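Local coordinates for protein Alp7A (Bacillus subtilis, PDB 5EC0) that is an actin-like, ADP-binding protein of the bacterial cytoskeleton that probably forms filaments which segregate plasmid DNA, at residues A[189-192]-A[193-197]. Sequence-based numbering, arbitrary orientation.
Sequences KKNF and DLEDK
Asn191 opens the turn and holds it across with both ends of its amide. OD1 accepts the backbone N of Glu195 at 2.9 Å, the donor tilted from the carbonyl plane, and takes a weaker bond from Asp193 N. ND2 gives a nearly straight bond of 2.9 Å to Glu195 OE1, which lies in the amide plane but is met from above its carboxylate plane, the two planes standing 55° apart. With CG set between the backbone N and the carbonyl carbon (chi1 62°), the amide is turned in to the N-H groups of Asp193 and Glu195, and two bonds fix its rotation. Lys190 bends at chi2 (-82°) and again at chi3, bringing NZ to Leu194 O (2.9 Å) from above its carbonyl plane and to Asp196 OD1, a salt bridge of 3.1 Å, from above the carboxylate plane. With an alanine here, Asp196 is likely to lose its charge partner and Leu194 O this donor. Lys197 lays CD along the backbone at Lys190 O (3.3 Å), while its NZ hydrogen-bonds back to Ala187 O. Leu194 N bonds Asn191 O, Asn191 N bonds Glu195 O, and Lys197 N bonds Lys189 O. Phe192 and Leu194 pack on helix 364-386. A type I beta turn, Asn191 to Leu194, and a single Lys190-Asp196 bridge close this surface loop between helix 185-189 and strand 207-213 of the actin-like fold.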
loop_
_atom_site.group_PDB
_atom_site.type_symbol
_atom_site.label_atom_id
_atom_site.label_comp_id
_atom_site.label_asym_id
_atom_site.label_seq_id
_atom_site.Cartn_x
_atom_site.Cartn_y
_atom_site.Cartn_z
ATOM N N LYS A 189 6.669 -3.357 16.298
ATOM C CA LYS A 189 7.744 -3.769 17.198
ATOM C C LYS A 189 8.706 -2.624 17.500
ATOM O O LYS A 189 9.120 -2.433 18.647
ATOM C CB LYS A 189 8.519 -4.949 16.606
ATOM C CG LYS A 189 7.662 -6.201 16.326
ATOM C CD LYS A 189 8.441 -7.259 15.528
ATOM C CE LYS A 189 9.579 -7.879 16.333
ATOM N NZ LYS A 189 9.085 -8.668 17.522
ATOM N N LYS A 190 9.050 -1.877 16.459
ATOM C CA LYS A 190 10.057 -0.819 16.528
ATOM C C LYS A 190 9.560 0.515 15.967
ATOM O O LYS A 190 8.673 0.536 15.105
ATOM C CB LYS A 190 11.302 -1.242 15.743
ATOM C CG LYS A 190 11.900 -2.578 16.151
ATOM C CD LYS A 190 12.781 -2.425 17.355
ATOM C CE LYS A 190 14.024 -3.307 17.260
ATOM N NZ LYS A 190 14.961 -2.963 18.360
ATOM N N ASN A 191 10.145 1.618 16.430
ATOM C CA ASN A 191 9.982 2.897 15.744
ATOM C C ASN A 191 11.131 3.091 14.737
ATOM O O ASN A 191 12.005 2.236 14.611
ATOM C CB ASN A 191 9.909 4.055 16.746
ATOM C CG ASN A 191 11.177 4.201 17.583
ATOM O OD1 ASN A 191 12.228 3.661 17.258
ATOM N ND2 ASN A 191 11.071 4.944 18.667
ATOM N N PHE A 192 11.139 4.200 14.017
ATOM C CA PHE A 192 12.160 4.390 12.981
ATOM C C PHE A 192 13.579 4.573 13.555
ATOM O O PHE A 192 14.562 4.497 12.825
ATOM C CB PHE A 192 11.796 5.585 12.096
ATOM C CG PHE A 192 10.489 5.417 11.356
ATOM C CD1 PHE A 192 10.037 4.150 10.998
ATOM C CD2 PHE A 192 9.718 6.524 11.017
ATOM C CE1 PHE A 192 8.836 3.982 10.330
ATOM C CE2 PHE A 192 8.518 6.373 10.344
ATOM C CZ PHE A 192 8.071 5.087 9.992
ATOM N N ASP A 193 13.681 4.818 14.857
ATOM C CA ASP A 193 14.981 4.859 15.519
ATOM C C ASP A 193 15.387 3.484 16.011
ATOM O O ASP A 193 16.363 3.361 16.747
ATOM C CB ASP A 193 14.974 5.839 16.697
ATOM C CG ASP A 193 14.782 7.277 16.260
ATOM O OD1 ASP A 193 15.243 7.639 15.161
ATOM O OD2 ASP A 193 14.165 8.045 17.016
ATOM N N LEU A 194 14.617 2.464 15.623
ATOM C CA LEU A 194 14.890 1.057 15.961
ATOM C C LEU A 194 14.844 0.781 17.466
ATOM O O LEU A 194 15.453 -0.164 17.955
ATOM C CB LEU A 194 16.247 0.618 15.391
ATOM C CG LEU A 194 16.460 1.000 13.921
ATOM C CD1 LEU A 194 17.864 0.615 13.435
ATOM C CD2 LEU A 194 15.381 0.367 13.059
ATOM N N GLU A 195 14.104 1.615 18.190
ATOM C CA GLU A 195 13.798 1.378 19.590
ATOM C C GLU A 195 12.566 0.486 19.695
ATOM O O GLU A 195 11.620 0.678 18.936
ATOM C CB GLU A 195 13.557 2.710 20.308
ATOM C CG GLU A 195 14.739 3.674 20.239
ATOM C CD GLU A 195 14.341 5.118 20.469
ATOM O OE1 GLU A 195 13.134 5.388 20.678
ATOM O OE2 GLU A 195 15.241 5.989 20.445
ATOM N N ASP A 196 12.587 -0.493 20.609
ATOM C CA ASP A 196 11.389 -1.285 20.943
ATOM C C ASP A 196 10.261 -0.367 21.438
ATOM O O ASP A 196 10.477 0.479 22.291
ATOM C CB ASP A 196 11.668 -2.344 22.028
ATOM C CG ASP A 196 12.474 -3.551 21.522
ATOM O OD1 ASP A 196 12.662 -3.725 20.298
ATOM O OD2 ASP A 196 12.908 -4.351 22.378
ATOM N N LYS A 197 9.062 -0.550 20.896
ATOM C CA LYS A 197 7.908 0.256 21.264
ATOM C C LYS A 197 7.193 -0.315 22.481
ATOM O O LYS A 197 6.861 -1.503 22.524
ATOM C CB LYS A 197 6.937 0.352 20.082
ATOM C CG LYS A 197 7.417 1.333 19.021
ATOM C CD LYS A 197 6.686 1.149 17.701
ATOM C CE LYS A 197 5.263 1.606 17.789
ATOM N NZ LYS A 197 4.770 2.079 16.438
#